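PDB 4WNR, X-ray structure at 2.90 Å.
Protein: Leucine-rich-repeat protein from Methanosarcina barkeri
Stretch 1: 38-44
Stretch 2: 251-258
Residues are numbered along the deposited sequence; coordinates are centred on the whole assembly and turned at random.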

# COMPACT_ATOMS: atom_id res chain seq x y z
N PRO A 38 -16.69 8.40 14.72
CA PRO A 38 -16.44 7.33 13.74
C PRO A 38 -15.14 7.55 12.96
O PRO A 38 -14.72 8.69 12.77
CB PRO A 38 -17.65 7.42 12.82
CG PRO A 38 -18.07 8.85 12.87
CD PRO A 38 -17.74 9.32 14.26
N LEU A 39 -14.54 6.45 12.51
CA LEU A 39 -13.26 6.50 11.80
C LEU A 39 -13.44 7.03 10.37
O LEU A 39 -12.87 8.06 10.01
CB LEU A 39 -12.60 5.12 11.78
CG LEU A 39 -11.27 4.96 11.03
CD1 LEU A 39 -10.25 6.02 11.44
CD2 LEU A 39 -10.70 3.57 11.26
N ASN A 40 -14.24 6.31 9.59
CA ASN A 40 -14.56 6.69 8.21
C ASN A 40 -13.33 6.94 7.33
O ASN A 40 -13.24 7.95 6.62
CB ASN A 40 -15.48 7.92 8.18
CG ASN A 40 -16.76 7.72 8.98
OD1 ASN A 40 -17.23 8.65 9.64
ND2 ASN A 40 -17.33 6.52 8.93
N GLU A 41 -12.38 6.01 7.38
CA GLU A 41 -11.19 6.04 6.52
C GLU A 41 -10.90 4.67 5.94
O GLU A 41 -11.02 3.66 6.63
CB GLU A 41 -9.96 6.55 7.27
CG GLU A 41 -9.61 8.01 6.98
CD GLU A 41 -8.17 8.35 7.32
OE1 GLU A 41 -7.34 7.44 7.47
OE2 GLU A 41 -7.85 9.56 7.41
N VAL A 42 -10.50 4.65 4.67
CA VAL A 42 -10.15 3.41 3.97
C VAL A 42 -8.96 3.65 3.06
O VAL A 42 -8.85 4.71 2.43
CB VAL A 42 -11.31 2.89 3.09
CG1 VAL A 42 -11.06 1.45 2.66
CG2 VAL A 42 -12.65 3.00 3.81
N LYS A 43 -8.06 2.67 3.00
CA LYS A 43 -6.98 2.68 2.02
C LYS A 43 -7.44 1.97 0.76
O LYS A 43 -7.92 0.84 0.82
CB LYS A 43 -5.73 2.00 2.59
CG LYS A 43 -4.51 2.12 1.68
CD LYS A 43 -3.22 1.74 2.39
CE LYS A 43 -3.12 0.25 2.61
NZ LYS A 43 -1.86 -0.12 3.32
N VAL A 44 -7.32 2.66 -0.38
CA VAL A 44 -7.68 2.08 -1.68
C VAL A 44 -6.41 1.79 -2.46
O VAL A 44 -5.59 2.68 -2.69
CB VAL A 44 -8.61 3.02 -2.48
CG1 VAL A 44 -8.92 2.43 -3.85
CG2 VAL A 44 -9.90 3.26 -1.72
N ASP A 251 -2.27 -1.75 14.21
CA ASP A 251 -2.90 -2.63 13.22
C ASP A 251 -3.83 -1.83 12.31
O ASP A 251 -3.85 -2.05 11.10
CB ASP A 251 -3.67 -3.76 13.91
CG ASP A 251 -2.75 -4.77 14.59
OD1 ASP A 251 -1.57 -4.45 14.83
OD2 ASP A 251 -3.21 -5.89 14.88
N PHE A 252 -4.59 -0.91 12.90
CA PHE A 252 -5.43 0.00 12.13
C PHE A 252 -4.59 0.96 11.30
O PHE A 252 -4.78 1.08 10.09
CB PHE A 252 -6.35 0.81 13.06
CG PHE A 252 -7.68 0.16 13.33
CD1 PHE A 252 -8.65 0.08 12.34
CD2 PHE A 252 -7.97 -0.35 14.59
CE1 PHE A 252 -9.87 -0.51 12.60
CE2 PHE A 252 -9.19 -0.94 14.85
CZ PHE A 252 -10.15 -1.02 13.85
N LEU A 253 -3.66 1.65 11.96
CA LEU A 253 -2.78 2.63 11.29
C LEU A 253 -2.01 2.02 10.12
O LEU A 253 -1.77 2.69 9.11
CB LEU A 253 -1.80 3.24 12.30
CG LEU A 253 -2.39 4.19 13.34
CD1 LEU A 253 -1.39 4.43 14.46
CD2 LEU A 253 -2.81 5.51 12.71
N ASN A 254 -1.63 0.75 10.25
CA ASN A 254 -0.99 0.02 9.16
C ASN A 254 -1.95 -0.18 7.99
O ASN A 254 -1.60 0.06 6.84
CB ASN A 254 -0.48 -1.34 9.66
CG ASN A 254 0.28 -2.10 8.59
OD1 ASN A 254 1.16 -1.55 7.94
ND2 ASN A 254 -0.05 -3.38 8.42
N ASP A 255 -3.17 -0.62 8.31
CA ASP A 255 -4.20 -0.86 7.29
C ASP A 255 -4.70 0.44 6.65
O ASP A 255 -5.05 0.44 5.47
CB ASP A 255 -5.38 -1.62 7.91
CG ASP A 255 -4.99 -3.01 8.40
OD1 ASP A 255 -3.79 -3.34 8.37
OD2 ASP A 255 -5.89 -3.77 8.81
N LEU A 256 -4.72 1.52 7.42
CA LEU A 256 -5.11 2.83 6.90
C LEU A 256 -4.03 3.47 6.03
O LEU A 256 -4.31 4.38 5.26
CB LEU A 256 -5.46 3.78 8.05
CG LEU A 256 -6.71 3.43 8.87
CD1 LEU A 256 -6.82 4.36 10.07
CD2 LEU A 256 -7.97 3.49 8.02
N GLY A 257 -2.79 3.00 6.19
CA GLY A 257 -1.67 3.50 5.40
C GLY A 257 -0.95 4.68 6.04
O GLY A 257 -0.16 5.36 5.38
N VAL A 258 -1.21 4.92 7.32
CA VAL A 258 -0.54 5.99 8.07
C VAL A 258 0.90 5.57 8.34
O VAL A 258 1.83 6.38 8.24
CB VAL A 258 -1.26 6.30 9.40
CG1 VAL A 258 -0.52 7.40 10.16
CG2 VAL A 258 -2.70 6.72 9.14
O HOH W 1 -7.90 0.90 5.07

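Two segments more than two hundred residues apart in sequence meet here: a loop leading into a strand, and a helical segment with the residues that follow it. No direct hydrogen bond joins them. The contact rests on apolar packing, on the alternation of the strand, and on one bridging water.

P38 lies beyond reach, so the contact begins at L39, whose CA-to-CB bond points toward the helix. Its CD2 lies 4.2 Å from CD1 of F252, which it approaches obliquely, and 4.1 Å from CD1 of L256; L39 CD1 adds a second contact with that L256 methyl, at 4.0 Å. A branched leucine suits the place because both its methyls pack on L256 while one also reaches the F252 ring. The CA-to-CB bond of F252 points sideways relative to stretch 1, but the end of its side chain comes nearer. N40 points away and takes no part; its positive phi and psi turn the chain just before the strand, a conformation that asparagine tolerates better than most residues.

From E41 to K43 the side chains alternate as expected of a strand: toward, away, toward. E41 uses its aliphatic part here, with CB 3.7 Å from CD2 of L256, and its backbone O is 3.4 Å from that same methyl. OE2 is hydrogen-bonded elsewhere in the structure. L256 has the largest covered area of any residue in the contact. Although its CA-to-CB bond points away overall, the end of its side chain comes nearer, and its two methyls reach L39 and E41. V42 turns its side chain away, and only its backbone N comes near, 4.4 Å from CD2 of L256.

K43 lies closest in register to L256, with the two CA atoms 5.2 Å apart. Its CB packs 3.3 Å from the O of D255, and its CD lies 3.8 Å from the CA of G257. A long methylene chain can lie along this backbone and still carry its charge onward: NZ is 3.5 Å from the O of N254, without a hydrogen bond between them, and is hydrogen-bonded elsewhere. G257 fits for two reasons. Its positive phi would jam a CB against the preceding carbonyl O, and an ideal CB would stand only 2.9 Å from CD of K43. The water supplies the polar link, accepting from N of K43 at 2.7 Å and donating to O of D255 at 2.9 Å. With V44 the strand passes out of reach.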